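Local coordinates for neisseria adhesin A (Neisseria meningitidis, PDB 4CJD), which probably adheres to human epithelial cells and promotes bacterial uptake by them, as a trimeric autotransporter adhesin of the meningococcal surface, at residues S8-E11 / I12-A16; A16-G19 / V20-T24. All coordinates share one frame; numbering follows the deposited sequence.

Contact 1 (S8-E11 / I12-A16); sequences STDE and IAKAA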
# COMPACT_ATOMS: atom_id res chain seq x y z
N SER A 8 -4.75 -52.25 -25.60
CA SER A 8 -6.05 -52.85 -25.30
C SER A 8 -6.94 -51.87 -24.52
O SER A 8 -6.46 -50.90 -23.93
CB SER A 8 -5.85 -54.13 -24.49
OG SER A 8 -5.34 -53.81 -23.20
N THR A 9 -8.25 -52.15 -24.51
CA THR A 9 -9.21 -51.45 -23.65
C THR A 9 -8.75 -51.45 -22.20
O THR A 9 -8.81 -50.42 -21.51
CB THR A 9 -10.60 -52.10 -23.74
OG1 THR A 9 -11.05 -52.04 -25.09
CG2 THR A 9 -11.60 -51.40 -22.82
N ASP A 10 -8.27 -52.59 -21.74
CA ASP A 10 -7.77 -52.71 -20.38
C ASP A 10 -6.62 -51.74 -20.10
O ASP A 10 -6.62 -51.08 -19.08
CB ASP A 10 -7.34 -54.13 -20.07
CG ASP A 10 -7.02 -54.33 -18.60
OD1 ASP A 10 -7.96 -54.21 -17.77
OD2 ASP A 10 -5.85 -54.63 -18.27
N GLU A 11 -5.65 -51.64 -21.01
CA GLU A 11 -4.54 -50.71 -20.83
C GLU A 11 -5.00 -49.25 -20.85
O GLU A 11 -4.52 -48.44 -20.07
CB GLU A 11 -3.47 -50.90 -21.91
CG GLU A 11 -2.56 -52.09 -21.66
CD GLU A 11 -1.63 -52.37 -22.84
OE1 GLU A 11 -2.13 -52.51 -23.98
OE2 GLU A 11 -0.40 -52.43 -22.62
N ILE A 12 -5.91 -48.92 -21.76
CA ILE A 12 -6.45 -47.57 -21.84
C ILE A 12 -7.11 -47.19 -20.52
O ILE A 12 -6.84 -46.12 -19.95
CB ILE A 12 -7.47 -47.43 -23.02
CG1 ILE A 12 -6.74 -47.61 -24.36
CG2 ILE A 12 -8.19 -46.08 -22.95
CD1 ILE A 12 -7.65 -47.66 -25.61
N ALA A 13 -7.97 -48.08 -20.04
CA ALA A 13 -8.69 -47.86 -18.79
C ALA A 13 -7.73 -47.62 -17.63
O ALA A 13 -7.95 -46.74 -16.82
CB ALA A 13 -9.61 -49.04 -18.50
N LYS A 14 -6.67 -48.43 -17.57
CA LYS A 14 -5.71 -48.33 -16.46
C LYS A 14 -4.89 -47.07 -16.56
O LYS A 14 -4.58 -46.43 -15.56
CB LYS A 14 -4.81 -49.58 -16.44
CG LYS A 14 -5.55 -50.80 -15.91
CD LYS A 14 -4.84 -52.11 -16.22
CE LYS A 14 -5.28 -53.20 -15.25
NZ LYS A 14 -4.85 -54.56 -15.73
N ALA A 15 -4.56 -46.68 -17.78
CA ALA A 15 -3.82 -45.45 -17.98
C ALA A 15 -4.69 -44.24 -17.62
O ALA A 15 -4.21 -43.26 -17.07
CB ALA A 15 -3.32 -45.35 -19.44
N ALA A 16 -5.98 -44.33 -17.94
CA ALA A 16 -6.91 -43.27 -17.53
C ALA A 16 -7.03 -43.20 -16.00
O ALA A 16 -6.95 -42.12 -15.39
CB ALA A 16 -8.29 -43.50 -18.19
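Asp10 reaches one turn along its helix to lie obliquely across the end of Lys14, its carboxylate meeting the ammonium group in a salt bridge of 2.7 Å between Asp10 OD2 and Lys14 NZ. The bond uses the syn lone pair of OD2. With CG anti to the backbone N (chi1 -171°), the carboxylate is carried forward along the helix toward Lys14, whose extended chain brings CD and CE alongside the same oxygen; Lys14 CG meanwhile rests 3.4 Å from Asp10 O. Each charged group also has a second partner: Lys14 NZ bonds to Gln43 OE1 of the same chain, and Asp10 OD1 accepts a hydrogen bond from Thr9 OG1 of the third subunit. The two carboxylate oxygens are thus held from different directions, which fixes the rotation of the group and ties an intrahelical pair to the trimer interface.

Helix 9-28, the first of the NadA head domain, begins here, with Ser8 as its N-cap. Ser8 OG accepts from Glu11 N at 3.1 Å, while Ser8 N donates to Glu11 OE1 at 3.1 Å, using the anti lone pair of that oxygen: a capping box in which each residue's side chain serves the other's backbone N-H. The negative charge of Glu11 at this end would be expected to interact favourably with the helix dipole.

Ile12 continues the first turn by laying CG1 3.3 Å from Ser8 O, the carbonyl that receives Ile12 N in an almost straight bond (N-H...O 166°). Ala13 N binds Thr9 O in the same manner, and Ala13 CB sits 3.4 Å from that oxygen. Beyond the chain, Ile12 packs on Leu17 of the second subunit, and Ala13 on Ala13 of that subunit.

Contact 2 (A16-G19 / V20-T24); sequences ALVG and VYNNT. Unlike the reference sequence in segment 16-19: Gly19 (reference Asn). Unlike the reference sequence in segment 20-24: Val20 (reference Ser).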
# COMPACT_ATOMS: atom_id res chain seq x y z
N ALA A 16 -5.98 -44.33 -17.94
CA ALA A 16 -6.91 -43.27 -17.53
C ALA A 16 -7.03 -43.20 -16.00
O ALA A 16 -6.95 -42.12 -15.39
CB ALA A 16 -8.29 -43.50 -18.19
N LEU A 17 -7.18 -44.34 -15.36
CA LEU A 17 -7.29 -44.34 -13.90
C LEU A 17 -6.05 -43.74 -13.25
O LEU A 17 -6.15 -42.86 -12.38
CB LEU A 17 -7.54 -45.74 -13.38
CG LEU A 17 -8.08 -45.78 -11.95
CD1 LEU A 17 -9.40 -45.00 -11.91
CD2 LEU A 17 -8.26 -47.25 -11.55
N VAL A 18 -4.88 -44.15 -13.72
CA VAL A 18 -3.65 -43.57 -13.18
C VAL A 18 -3.56 -42.07 -13.46
O VAL A 18 -3.12 -41.30 -12.59
CB VAL A 18 -2.38 -44.31 -13.75
CG1 VAL A 18 -1.14 -43.51 -13.52
CG2 VAL A 18 -2.21 -45.68 -13.09
N GLY A 19 -3.95 -41.64 -14.67
CA GLY A 19 -3.95 -40.22 -15.00
C GLY A 19 -4.86 -39.41 -14.08
O GLY A 19 -4.49 -38.31 -13.58
N VAL A 20 -6.05 -39.94 -13.84
CA VAL A 20 -7.00 -39.33 -12.90
C VAL A 20 -6.40 -39.16 -11.51
O VAL A 20 -6.49 -38.09 -10.88
CB VAL A 20 -8.32 -40.18 -12.77
CG1 VAL A 20 -9.08 -39.80 -11.51
CG2 VAL A 20 -9.19 -40.01 -13.96
N TYR A 21 -5.75 -40.21 -11.02
CA TYR A 21 -5.13 -40.16 -9.69
C TYR A 21 -4.09 -39.05 -9.62
O TYR A 21 -4.06 -38.29 -8.69
CB TYR A 21 -4.48 -41.51 -9.34
CG TYR A 21 -3.88 -41.62 -7.94
CD1 TYR A 21 -4.66 -41.98 -6.84
CD2 TYR A 21 -2.54 -41.34 -7.72
CE1 TYR A 21 -4.10 -42.09 -5.55
CE2 TYR A 21 -1.96 -41.45 -6.45
CZ TYR A 21 -2.74 -41.83 -5.36
OH TYR A 21 -2.15 -41.95 -4.10
N ASN A 22 -3.26 -38.93 -10.66
CA ASN A 22 -2.26 -37.90 -10.67
C ASN A 22 -2.84 -36.48 -10.68
O ASN A 22 -2.38 -35.62 -9.95
CB ASN A 22 -1.32 -38.15 -11.86
CG ASN A 22 -0.23 -39.16 -11.51
OD1 ASN A 22 0.75 -38.81 -10.85
ND2 ASN A 22 -0.43 -40.42 -11.88
N ASN A 23 -3.86 -36.23 -11.50
CA ASN A 23 -4.55 -34.94 -11.48
C ASN A 23 -5.20 -34.68 -10.15
O ASN A 23 -5.20 -33.54 -9.64
CB ASN A 23 -5.60 -34.89 -12.60
CG ASN A 23 -4.96 -34.82 -13.98
OD1 ASN A 23 -3.78 -34.55 -14.09
ND2 ASN A 23 -5.72 -35.07 -15.01
N THR A 24 -5.78 -35.72 -9.56
CA THR A 24 -6.40 -35.56 -8.23
C THR A 24 -5.35 -35.16 -7.18
O THR A 24 -5.58 -34.26 -6.37
CB THR A 24 -7.15 -36.88 -7.86
OG1 THR A 24 -8.11 -37.13 -8.88
CG2 THR A 24 -7.83 -36.81 -6.47
O HOH W 1 -2.36 -36.91 -15.45
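The middle of helix 9-28, part of the trimeric head domain, is joined here turn to turn by i to i+4 bonds, with one amide side chain folded back onto the backbone. Val18 O receives both Asn22 N and Asn22 ND2, the latter at 2.9 Å, and the two donors come from opposite faces of the carbonyl plane. The side-chain donor stands 47° out of that plane, so it does not use a lone pair direction. Asn22 lies beside Val18, its ND2 3.6 Å from Val18 CG1. Val20 O is likewise shared: Thr24 OG1 donates to it at 2.7 Å from above the carbonyl plane, while Thr24 N reaches the same oxygen.

A water bridges Gly19 O and Asn23 OD1, donating to both, at 3.2 Å from Gly19 O. With CG beside its own backbone N (chi1 -70°), the Asn23 amide lies near the Gly19 carbonyl. Val20 CG2 rests 3.4 Å from Ala16 O, and Val20 also packs on Val20 of both neighbouring subunits. The doubly gripped carbonyls keep their bonds within the helix, whereas the amide nitrogens link it outward, Asn22 ND2 to Tyr37 O of strand 35-40 and Asn23 ND2 to Thr24 OG1 of the second subunit.

How the contacts relate
Contacts 1 and 2 follow one another along helix 9-28 and share Ala16, with centres about 12 Å apart. Contact 1 lies near the tip of the head and is largely a surface contact; contact 2, nearer the centre of the chain, is partly buried. Their chemistry follows: charged groups and a capped helix start dominate the first, neutral amides, a hydroxyl and a bridging water the second. Both reach the same two neighbouring subunits, and Leu17 of contact 2 meets Ile12 of the third subunit, so the two levels interlock between chains. Polar bonds between subunits also occur at both levels, linking a threonine to an aspartate in contact 1 and a threonine to an asparagine in contact 2.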